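Local coordinates for 3-keto-5-aminohexanoate cleavage protein (Burkholderia xenovorans LB400, PDB 3E02), which probably cleaves 3-keto-5-aminohexanoate or a related beta-keto acid, as a zinc-binding enzyme of the BKACE family with a TIM-barrel fold, at residues Q63-M69 with A100-A105. Numbering follows the deposited sequence.
Sequences QDPDLFM and APARAA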
ATOM      1  N   GLN A  63      32.738  -3.731  22.878  1.00 39.28           N
ATOM      2  CA  GLN A  63      33.014  -4.708  21.809  1.00 40.10           C
ATOM      3  C   GLN A  63      34.375  -5.386  22.033  1.00 40.01           C
ATOM      4  O   GLN A  63      35.033  -5.796  21.087  1.00 40.93           O
ATOM      5  CB  GLN A  63      32.904  -4.068  20.413  1.00 40.55           C
ATOM      6  CG  GLN A  63      31.480  -3.870  19.870  1.00 41.62           C
ATOM      7  CD  GLN A  63      30.780  -5.161  19.484  1.00 43.70           C
ATOM      8  OE1 GLN A  63      30.290  -5.892  20.350  1.00 42.38           O
ATOM      9  NE2 GLN A  63      30.694  -5.431  18.183  1.00 41.08           N
ATOM     10  N   ASP A  64      34.758  -5.554  23.301  1.00 39.43           N
ATOM     11  CA  ASP A  64      35.985  -6.224  23.665  1.00 39.23           C
ATOM     12  C   ASP A  64      35.755  -7.724  23.414  1.00 39.29           C
ATOM     13  O   ASP A  64      34.891  -8.313  24.069  1.00 39.13           O
ATOM     14  CB  ASP A  64      36.301  -5.969  25.151  1.00 39.35           C
ATOM     15  CG  ASP A  64      37.617  -6.572  25.602  1.00 41.01           C
ATOM     16  OD1 ASP A  64      38.324  -7.237  24.810  1.00 38.89           O
ATOM     17  OD2 ASP A  64      37.952  -6.366  26.786  1.00 45.79           O
ATOM     18  N   PRO A  65      36.516  -8.344  22.478  1.00 39.49           N
ATOM     19  CA  PRO A  65      36.360  -9.795  22.249  1.00 39.38           C
ATOM     20  C   PRO A  65      36.569 -10.664  23.501  1.00 39.33           C
ATOM     21  O   PRO A  65      35.956 -11.720  23.602  1.00 39.69           O
ATOM     22  CB  PRO A  65      37.432 -10.105  21.191  1.00 40.22           C
ATOM     23  CG  PRO A  65      37.716  -8.812  20.545  1.00 40.12           C
ATOM     24  CD  PRO A  65      37.579  -7.792  21.610  1.00 40.18           C
ATOM     25  N   ASP A  66      37.420 -10.222  24.436  1.00 38.83           N
ATOM     26  CA  ASP A  66      37.646 -10.951  25.696  1.00 39.15           C
ATOM     27  C   ASP A  66      36.370 -11.117  26.529  1.00 38.63           C
ATOM     28  O   ASP A  66      36.212 -12.154  27.181  1.00 39.04           O
ATOM     29  CB  ASP A  66      38.735 -10.279  26.558  1.00 39.14           C
ATOM     30  CG  ASP A  66      40.128 -10.306  25.907  1.00 43.95           C
ATOM     31  OD1 ASP A  66      40.356 -11.057  24.925  1.00 44.35           O
ATOM     32  OD2 ASP A  66      41.007  -9.564  26.403  1.00 47.89           O
ATOM     33  N   LEU A  67      35.490 -10.107  26.522  1.00 38.91           N
ATOM     34  CA  LEU A  67      34.189 -10.190  27.211  1.00 38.64           C
ATOM     35  C   LEU A  67      33.286 -11.199  26.510  1.00 37.82           C
ATOM     36  O   LEU A  67      32.611 -11.977  27.182  1.00 37.43           O
ATOM     37  CB  LEU A  67      33.479  -8.825  27.304  1.00 39.09           C
ATOM     38  CG  LEU A  67      34.055  -7.839  28.313  1.00 39.73           C
ATOM     39  CD1 LEU A  67      33.361  -6.493  28.176  1.00 39.43           C
ATOM     40  CD2 LEU A  67      33.925  -8.402  29.740  1.00 37.28           C
ATOM     41  N   PHE A  68      33.274 -11.176  25.172  1.00 36.90           N
ATOM     42  CA  PHE A  68      32.538 -12.180  24.386  1.00 37.22           C
ATOM     43  C   PHE A  68      33.009 -13.606  24.692  1.00 37.27           C
ATOM     44  O   PHE A  68      32.184 -14.505  24.853  1.00 36.96           O
ATOM     45  CB  PHE A  68      32.606 -11.897  22.884  1.00 36.79           C
ATOM     46  CG  PHE A  68      31.677 -10.818  22.433  1.00 35.21           C
ATOM     47  CD1 PHE A  68      32.052  -9.484  22.484  1.00 34.75           C
ATOM     48  CD2 PHE A  68      30.409 -11.141  21.946  1.00 37.51           C
ATOM     49  CE1 PHE A  68      31.177  -8.469  22.053  1.00 35.73           C
ATOM     50  CE2 PHE A  68      29.533 -10.149  21.514  1.00 35.31           C
ATOM     51  CZ  PHE A  68      29.915  -8.807  21.569  1.00 34.34           C
HETATM   52  N   MSE A  69      34.324 -13.799  24.841  1.00 38.77           N
HETATM   53  CA  MSE A  69      34.877 -15.121  25.204  1.00 38.85           C
HETATM   54  C   MSE A  69      34.537 -15.588  26.620  1.00 39.23           C
HETATM   55  O   MSE A  69      34.782 -16.754  26.940  1.00 38.83           O
HETATM   56  CB  MSE A  69      36.382 -15.197  24.924  1.00 40.14           C
HETATM   57  CG  MSE A  69      36.698 -15.067  23.446  1.00 41.88           C
HETATM   58 SE   MSE A  69      35.714 -16.363  22.330  0.75 48.54          SE
HETATM   59  CE  MSE A  69      35.802 -15.387  20.707  1.00 43.30           C
ATOM     60  N   ALA A 100      35.665  -6.377  15.642  1.00 35.46           N
ATOM     61  CA  ALA A 100      36.567  -7.221  16.456  1.00 35.95           C
ATOM     62  C   ALA A 100      35.973  -8.531  17.003  1.00 35.11           C
ATOM     63  O   ALA A 100      36.586  -9.581  16.802  1.00 36.14           O
ATOM     64  CB  ALA A 100      37.217  -6.408  17.580  1.00 36.27           C
ATOM     65  N   PRO A 101      34.808  -8.487  17.688  1.00 34.90           N
ATOM     66  CA  PRO A 101      34.214  -9.726  18.209  1.00 35.09           C
ATOM     67  C   PRO A 101      33.903 -10.793  17.146  1.00 34.33           C
ATOM     68  O   PRO A 101      34.315 -11.931  17.308  1.00 33.61           O
ATOM     69  CB  PRO A 101      32.949  -9.232  18.903  1.00 36.53           C
ATOM     70  CG  PRO A 101      33.251  -7.856  19.277  1.00 36.29           C
ATOM     71  CD  PRO A 101      34.007  -7.321  18.111  1.00 35.25           C
ATOM     72  N   ALA A 102      33.229 -10.408  16.063  1.00 34.18           N
ATOM     73  CA  ALA A 102      32.913 -11.329  14.955  1.00 34.52           C
ATOM     74  C   ALA A 102      34.177 -11.875  14.298  1.00 35.40           C
ATOM     75  O   ALA A 102      34.204 -13.055  13.923  1.00 34.37           O
ATOM     76  CB  ALA A 102      32.005 -10.653  13.900  1.00 33.82           C
ATOM     77  N   ARG A 103      35.202 -11.025  14.146  1.00 37.24           N
ATOM     78  CA  ARG A 103      36.473 -11.464  13.570  0.50 38.06           C
ATOM     79  C   ARG A 103      37.168 -12.488  14.460  1.00 38.18           C
ATOM     80  O   ARG A 103      37.714 -13.465  13.957  1.00 37.97           O
ATOM     81  CB  ARG A 103      37.427 -10.298  13.267  0.50 38.95           C
ATOM     82  CG  ARG A 103      36.949  -9.404  12.123  0.50 42.97           C
ATOM     83  CD  ARG A 103      38.066  -9.095  11.142  0.50 47.92           C
ATOM     84  NE  ARG A 103      39.187  -8.365  11.734  0.50 48.26           N
ATOM     85  CZ  ARG A 103      39.327  -7.033  11.793  0.50 50.54           C
ATOM     86  NH1 ARG A 103      38.396  -6.186  11.330  0.50 45.49           N
ATOM     87  NH2 ARG A 103      40.429  -6.525  12.357  0.50 53.34           N
ATOM     88  N   ALA A 104      37.132 -12.269  15.777  1.00 37.48           N
ATOM     89  CA  ALA A 104      37.741 -13.208  16.732  1.00 37.96           C
ATOM     90  C   ALA A 104      36.945 -14.518  16.845  1.00 37.63           C
ATOM     91  O   ALA A 104      37.516 -15.609  16.786  1.00 38.49           O
ATOM     92  CB  ALA A 104      37.884 -12.568  18.119  1.00 37.58           C
ATOM     93  N   ALA A 105      35.631 -14.396  16.982  1.00 36.43           N
ATOM     94  CA  ALA A 105      34.737 -15.546  17.188  1.00 35.69           C
ATOM     95  C   ALA A 105      34.429 -16.424  15.971  1.00 35.34           C
ATOM     96  O   ALA A 105      34.092 -17.596  16.144  1.00 35.44           O
ATOM     97  CB  ALA A 105      33.433 -15.057  17.764  1.00 35.04           C
TER
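Pro101 is the centre of this contact and has the most surface covered, 95 Å². Its ring packs against both Gln63 and Phe68. Pro101 CB lies over the face of the Phe68 ring, 3.8 Å from the centroid and 18° off the ring normal, a CH-pi interaction. Pro101 CG is 3.5 Å from Phe68 CE1 and 3.3 Å from Gln63 O. Pro65 is the second main residue. It is the first residue of helix 65-68, and its CA is 4.6 Å from that of Pro101, so the backbones come very close here. Pro65 CG meets Ala100 CB at 3.8 Å, and Pro65 CB meets Ala104 CB at 4.0 Å. These alanines are one turn apart on their helix. At the C-terminal end of the contact, selenomethionine Met69 CE lies 3.8 Å from Ala105 CB. No hydrogen bond crosses the interface. Asp64 N-caps the short helix: its OD1 accepts from Asp66 N at 3.1 Å. The amide of Gln63 turns to Thr86, where NE2 donates to the backbone O. The contact joins two elements on the outside of the TIM barrel. Helix 95-105 connects parallel strands 82-85 and 109-113. Phe68 and Pro101 both rest on Ile85 of strand 82-85, and Phe68 also touches Ala53 of strand 48-54, the strand that carries zinc ligands His50 and His52. Phe311 covers Met69 and Ala105, while helix 152-163 packs against Ala102 and Arg103.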